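Local structure of putative dioxygenase (1H-3-hydroxy-4-oxoquinaldine 2,4-dioxygenase) (Mycobacteroides abscessus subsp. abscessus, 6RA3) at residues R57-D62 against F177-R182; S196-M201 against D227-R232. The protein cleaves the ring of the Pseudomonas quinolone signal PQS with dioxygen, forming N-octanoylanthranilate and carbon monoxide, on an alpha/beta-hydrolase fold. All blocks are in the same frame, centred on the assembly; numbering follows the deposited sequence.

Interaction 1: R57-D62 against F177-R182; sequences RGHGPD and FDMWAR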
loop_
_atom_site.group_PDB
_atom_site.type_symbol
_atom_site.label_atom_id
_atom_site.label_comp_id
_atom_site.label_asym_id
_atom_site.label_seq_id
_atom_site.Cartn_x
_atom_site.Cartn_y
_atom_site.Cartn_z
ATOM N N ARG A 57 -15.789 5.337 -5.905
ATOM C CA ARG A 57 -16.223 5.008 -4.554
ATOM C C ARG A 57 -16.485 3.510 -4.451
ATOM O O ARG A 57 -16.895 2.865 -5.413
ATOM C CB ARG A 57 -17.456 5.846 -4.159
ATOM C CG ARG A 57 -18.795 5.445 -4.778
ATOM C CD ARG A 57 -19.946 6.209 -4.150
ATOM N NE ARG A 57 -19.819 7.658 -4.206
ATOM C CZ ARG A 57 -20.707 8.490 -3.683
ATOM N NH1 ARG A 57 -21.774 8.015 -3.049
ATOM N NH2 ARG A 57 -20.537 9.796 -3.781
ATOM N N GLY A 58 -16.126 2.933 -3.303
ATOM C CA GLY A 58 -16.249 1.502 -3.117
ATOM C C GLY A 58 -15.239 0.647 -3.856
ATOM O O GLY A 58 -15.289 -0.584 -3.736
ATOM N N HIS A 59 -14.326 1.250 -4.626
ATOM C CA HIS A 59 -13.341 0.509 -5.402
ATOM C C HIS A 59 -11.923 0.639 -4.859
ATOM O O HIS A 59 -11.008 -0.011 -5.391
ATOM C CB HIS A 59 -13.338 0.990 -6.872
ATOM C CG HIS A 59 -14.534 0.555 -7.657
ATOM N ND1 HIS A 59 -15.803 1.023 -7.400
ATOM C CD2 HIS A 59 -14.657 -0.332 -8.667
ATOM C CE1 HIS A 59 -16.654 0.469 -8.247
ATOM N NE2 HIS A 59 -15.983 -0.356 -9.024
ATOM N N GLY A 60 -11.714 1.470 -3.852
ATOM C CA GLY A 60 -10.398 1.659 -3.275
ATOM C C GLY A 60 -9.984 0.477 -2.419
ATOM O O GLY A 60 -10.600 -0.594 -2.470
ATOM N N PRO A 61 -8.935 0.652 -1.599
ATOM C CA PRO A 61 -8.545 -0.433 -0.678
ATOM C C PRO A 61 -9.644 -0.799 0.310
ATOM O O PRO A 61 -9.724 -1.965 0.680
ATOM C CB PRO A 61 -7.278 0.104 0.027
ATOM C CG PRO A 61 -7.167 1.531 -0.331
ATOM C CD PRO A 61 -8.002 1.793 -1.562
ATOM N N ASP A 62 -10.502 0.140 0.726
ATOM C CA ASP A 62 -11.604 -0.172 1.630
ATOM C C ASP A 62 -12.720 -0.846 0.838
ATOM O O ASP A 62 -13.420 -0.191 0.062
ATOM C CB ASP A 62 -12.098 1.094 2.327
ATOM C CG ASP A 62 -13.339 0.851 3.197
ATOM O OD1 ASP A 62 -13.794 -0.325 3.314
ATOM O OD2 ASP A 62 -13.877 1.843 3.761
ATOM N N PHE A 177 -21.129 -9.823 -5.428
ATOM C CA PHE A 177 -22.459 -9.599 -5.976
ATOM C C PHE A 177 -22.869 -8.140 -5.852
ATOM O O PHE A 177 -23.382 -7.553 -6.815
ATOM C CB PHE A 177 -23.479 -10.505 -5.286
ATOM C CG PHE A 177 -24.897 -10.145 -5.606
ATOM C CD1 PHE A 177 -25.429 -10.450 -6.841
ATOM C CD2 PHE A 177 -25.676 -9.455 -4.691
ATOM C CE1 PHE A 177 -26.744 -10.103 -7.154
ATOM C CE2 PHE A 177 -26.975 -9.113 -4.986
ATOM C CZ PHE A 177 -27.515 -9.437 -6.225
ATOM N N ASP A 178 -22.598 -7.509 -4.702
ATOM C CA ASP A 178 -23.010 -6.115 -4.525
ATOM C C ASP A 178 -22.532 -5.209 -5.674
ATOM O O ASP A 178 -23.302 -4.417 -6.229
ATOM C CB ASP A 178 -22.500 -5.588 -3.182
ATOM C CG ASP A 178 -22.676 -4.084 -3.038
ATOM O OD1 ASP A 178 -23.790 -3.642 -2.705
ATOM O OD2 ASP A 178 -21.691 -3.320 -3.242
ATOM N N MET A 179 -21.259 -5.282 -6.022
ATOM C CA MET A 179 -20.741 -4.327 -6.993
ATOM C C MET A 179 -21.100 -4.747 -8.410
ATOM O O MET A 179 -21.394 -3.895 -9.251
ATOM C CB MET A 179 -19.214 -4.172 -6.861
ATOM C CG MET A 179 -18.662 -2.909 -7.601
ATOM S SD MET A 179 -19.290 -1.385 -7.015
ATOM C CE MET A 179 -18.334 -1.134 -5.490
ATOM N N TRP A 180 -21.068 -6.049 -8.689
ATOM C CA TRP A 180 -21.461 -6.535 -10.007
ATOM C C TRP A 180 -22.947 -6.312 -10.282
ATOM O O TRP A 180 -23.323 -5.935 -11.399
ATOM C CB TRP A 180 -21.089 -8.002 -10.128
ATOM C CG TRP A 180 -19.665 -8.123 -10.445
ATOM C CD1 TRP A 180 -18.635 -8.318 -9.572
ATOM C CD2 TRP A 180 -19.080 -8.006 -11.743
ATOM N NE1 TRP A 180 -17.441 -8.347 -10.251
ATOM C CE2 TRP A 180 -17.688 -8.155 -11.588
ATOM C CE3 TRP A 180 -19.601 -7.791 -13.025
ATOM C CZ2 TRP A 180 -16.810 -8.099 -12.668
ATOM C CZ3 TRP A 180 -18.731 -7.737 -14.093
ATOM C CH2 TRP A 180 -17.347 -7.888 -13.908
ATOM N N ALA A 181 -23.810 -6.542 -9.290
ATOM C CA ALA A 181 -25.218 -6.187 -9.451
ATOM C C ALA A 181 -25.366 -4.694 -9.714
ATOM O O ALA A 181 -26.120 -4.287 -10.606
ATOM C CB ALA A 181 -26.037 -6.622 -8.219
ATOM N N ARG A 182 -24.631 -3.858 -8.988
ATOM C CA ARG A 182 -24.780 -2.410 -9.171
ATOM C C ARG A 182 -24.337 -1.976 -10.564
ATOM O O ARG A 182 -24.960 -1.100 -11.178
ATOM C CB ARG A 182 -23.982 -1.638 -8.114
ATOM C CG ARG A 182 -23.913 -0.120 -8.342
ATOM C CD ARG A 182 -23.246 0.574 -7.157
ATOM N NE ARG A 182 -23.906 0.182 -5.919
ATOM C CZ ARG A 182 -23.419 -0.652 -5.004
ATOM N NH1 ARG A 182 -22.206 -1.203 -5.136
ATOM N NH2 ARG A 182 -24.171 -0.944 -3.939
#
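Met-179, on the first turn of helix 177-194, lays its thioether against the imidazole of His-59 in the loop that follows strand 51-54 of the alpha/beta-hydrolase sheet. The helix is one of those inserted between strands 116-120 and 209-214, probably the cap of the fold, so the contact joins cap to core; the side chain of His-59 is about 10 Å from that of His-97, the probable substrate-binding residue. Met-179 SD comes within 3.5 Å of His-59 CE1 and approaches the ring obliquely. The chain leaves the helix with CG opposite the backbone N (chi1 -165°), then folds at chi2 and chi3, which swings CE back to 3.6 Å from Gly-58 O. Gly-58 has a positive phi and no side chain, and Met-179 CE lies against its carbonyl. The imidazole is held from two sides: its ND1 gives a nearly straight hydrogen bond to Arg-57 O at 2.9 Å, and its NE2 bonds to Ala-32 N. Beyond the sulfur, Arg-182 grips Asp-178 end-on. No hydrogen bond joins the two segments, so the contact depends on a soft, polarisable sulfur and its methyl fitting against a ring whose rotation its own bonds already fix.

Interaction 2: S196-M201 against D227-R232; sequences SPMRRM and DDFAAR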
loop_
_atom_site.group_PDB
_atom_site.type_symbol
_atom_site.label_atom_id
_atom_site.label_comp_id
_atom_site.label_asym_id
_atom_site.label_seq_id
_atom_site.Cartn_x
_atom_site.Cartn_y
_atom_site.Cartn_z
ATOM N N SER A 196 -28.013 5.454 -26.351
ATOM C CA SER A 196 -26.642 5.047 -26.621
ATOM C C SER A 196 -25.715 6.175 -26.185
ATOM O O SER A 196 -26.165 7.310 -25.967
ATOM C CB SER A 196 -26.432 4.720 -28.110
ATOM O OG SER A 196 -26.241 5.907 -28.867
ATOM N N PRO A 197 -24.418 5.893 -26.043
ATOM C CA PRO A 197 -23.470 6.969 -25.676
ATOM C C PRO A 197 -23.366 8.074 -26.731
ATOM O O PRO A 197 -23.141 9.244 -26.385
ATOM C CB PRO A 197 -22.139 6.221 -25.515
ATOM C CG PRO A 197 -22.460 4.750 -25.574
ATOM C CD PRO A 197 -23.736 4.623 -26.342
ATOM N N MET A 198 -23.526 7.737 -28.013
ATOM C CA MET A 198 -23.491 8.765 -29.054
ATOM C C MET A 198 -24.633 9.754 -28.885
ATOM O O MET A 198 -24.440 10.972 -29.026
ATOM C CB MET A 198 -23.535 8.118 -30.425
ATOM C CG MET A 198 -22.242 7.390 -30.769
ATOM S SD MET A 198 -22.269 6.614 -32.389
ATOM C CE MET A 198 -20.522 6.394 -32.796
ATOM N N ARG A 199 -25.830 9.258 -28.562
ATOM C CA ARG A 199 -26.932 10.162 -28.270
ATOM C C ARG A 199 -26.643 10.976 -27.016
ATOM O O ARG A 199 -26.947 12.179 -26.957
ATOM C CB ARG A 199 -28.241 9.373 -28.147
ATOM C CG ARG A 199 -28.780 8.912 -29.509
ATOM C CD ARG A 199 -30.034 8.048 -29.396
ATOM N NE ARG A 199 -31.189 8.782 -28.869
ATOM C CZ ARG A 199 -31.898 9.680 -29.556
ATOM N NH1 ARG A 199 -31.568 9.982 -30.808
ATOM N NH2 ARG A 199 -32.932 10.290 -28.988
ATOM N N ARG A 200 -26.027 10.353 -26.004
ATOM C CA ARG A 200 -25.600 11.137 -24.849
ATOM C C ARG A 200 -24.655 12.257 -25.292
ATOM O O ARG A 200 -24.805 13.413 -24.867
ATOM C CB ARG A 200 -24.951 10.234 -23.788
ATOM C CG ARG A 200 -24.953 10.846 -22.366
ATOM C CD ARG A 200 -23.860 11.915 -22.143
ATOM N NE ARG A 200 -24.060 12.662 -20.893
ATOM C CZ ARG A 200 -24.614 13.870 -20.807
ATOM N NH1 ARG A 200 -25.009 14.509 -21.902
ATOM N NH2 ARG A 200 -24.772 14.443 -19.617
ATOM N N MET A 201 -23.705 11.945 -26.184
ATOM C CA MET A 201 -22.745 12.960 -26.650
ATOM C C MET A 201 -23.427 14.111 -27.392
ATOM O O MET A 201 -23.045 15.282 -27.221
ATOM C CB MET A 201 -21.697 12.325 -27.555
ATOM C CG MET A 201 -20.800 11.344 -26.839
ATOM S SD MET A 201 -19.446 10.814 -27.851
ATOM C CE MET A 201 -19.636 9.073 -28.139
ATOM N N ASP A 227 -17.629 6.768 -38.482
ATOM C CA ASP A 227 -17.469 7.644 -39.648
ATOM C C ASP A 227 -18.647 8.587 -39.772
ATOM O O ASP A 227 -18.490 9.804 -39.903
ATOM C CB ASP A 227 -17.356 6.810 -40.926
ATOM C CG ASP A 227 -16.122 5.951 -40.952
ATOM O OD1 ASP A 227 -15.102 6.423 -40.406
ATOM O OD2 ASP A 227 -16.154 4.827 -41.512
ATOM N N ASP A 228 -19.844 8.001 -39.751
ATOM C CA ASP A 228 -21.092 8.743 -39.811
ATOM C C ASP A 228 -21.168 9.769 -38.694
ATOM O O ASP A 228 -21.490 10.941 -38.924
ATOM C CB ASP A 228 -22.241 7.731 -39.721
ATOM C CG ASP A 228 -23.581 8.306 -40.104
ATOM O OD1 ASP A 228 -23.953 9.402 -39.609
ATOM O OD2 ASP A 228 -24.276 7.628 -40.901
ATOM N N PHE A 229 -20.876 9.340 -37.463
ATOM C CA PHE A 229 -20.888 10.273 -36.343
ATOM C C PHE A 229 -19.776 11.308 -36.499
ATOM O O PHE A 229 -19.995 12.504 -36.278
ATOM C CB PHE A 229 -20.758 9.496 -35.024
ATOM C CG PHE A 229 -21.260 10.253 -33.833
ATOM C CD1 PHE A 229 -22.618 10.325 -33.561
ATOM C CD2 PHE A 229 -20.378 10.911 -32.992
ATOM C CE1 PHE A 229 -23.093 11.041 -32.477
ATOM C CE2 PHE A 229 -20.835 11.623 -31.911
ATOM C CZ PHE A 229 -22.201 11.691 -31.646
ATOM N N ALA A 230 -18.594 10.868 -36.935
ATOM C CA ALA A 230 -17.463 11.784 -37.084
ATOM C C ALA A 230 -17.694 12.793 -38.206
ATOM O O ALA A 230 -17.251 13.944 -38.101
ATOM C CB ALA A 230 -16.177 10.993 -37.336
ATOM N N ALA A 231 -18.388 12.382 -39.279
ATOM C CA ALA A 231 -18.725 13.307 -40.362
ATOM C C ALA A 231 -19.733 14.365 -39.929
ATOM O O ALA A 231 -19.673 15.500 -40.414
ATOM C CB ALA A 231 -19.255 12.524 -41.551
ATOM N N ARG A 232 -20.656 14.025 -39.020
ATOM C CA ARG A 232 -21.651 14.986 -38.540
ATOM C C ARG A 232 -21.067 15.991 -37.559
ATOM O O ARG A 232 -21.580 17.111 -37.436
ATOM C CB ARG A 232 -22.801 14.260 -37.836
ATOM C CG ARG A 232 -23.894 13.683 -38.712
ATOM C CD ARG A 232 -24.937 12.961 -37.832
ATOM N NE ARG A 232 -24.575 11.560 -37.558
ATOM C CZ ARG A 232 -24.997 10.848 -36.509
ATOM N NH1 ARG A 232 -25.793 11.396 -35.589
ATOM N NH2 ARG A 232 -24.603 9.578 -36.369
#
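A Met-aromatic cluster joins two helices at one edge of the alpha/beta-hydrolase sheet: the short helix 197-202 and helix 221-232, which leads into the edge strand 236-240, one of the two outermost. Phe-229 reaches across from the second helix, and one face of its ring packs against the side chain of Met-198. Met-198 CG sits over the middle of that face, 4.1 Å from the ring centroid and 13° off the normal, a CH-pi contact. The two side chains run past one another in opposite directions: Met-198, extended beyond CG, carries its SD obliquely past the ring, 4.4 Å from the Phe-229 centroid, and brings CE to 3.8 Å from Phe-229 CB, while the far end of the ring reaches back to the first helix, where Phe-229 CE1 lies 3.6 Å from Met-198 CB. The trans chi1 of Phe-229 (-158°) directs the ring out from its helix. Met-201 adds a looser contact: its CB is 4.2 Å from Phe-229 CZ, and its SD, also oblique, stands 5.4 Å from the Phe-229 centroid. A flexible, unbranched methionine suits this place, since it can follow a flat ring along its length. Phe-236 meets Phe-229 edge-to-face, and Met-124 touches both methionines. Ser-196 N-caps the first helix, its OG accepting a weak bond from Arg-199 N. At the solvent-exposed flank, Arg-232 NE pairs with Asp-228 OD1 at 3.0 Å, and its NH1 makes a weak, long ion pair with Glu-202. The ring's rim also meets backbone: Phe-229 CZ lies 3.5 Å from Met-198 O.

Both contacts are buried, and both rest on methionine against an aromatic ring without a hydrogen bond across, yet they serve different places. Interaction 1 ties a loop to a helix, amid polar groups: its ring is an imidazole held by hydrogen bonds, and charged pairs stand close by. Interaction 2 joins two helices through a mainly apolar centre, where a phenyl ring offers its face and the Asp-228 to Arg-232 pair lies at the exposed margin. The centres of interactions 1 and 2 are about 31 Å apart, on opposite sides of the chain's centre, and the two do not touch. Helix 177-194 of the first is followed directly by helix 197-202 of the second. A second subunit reaches the segments of interaction 1 alone.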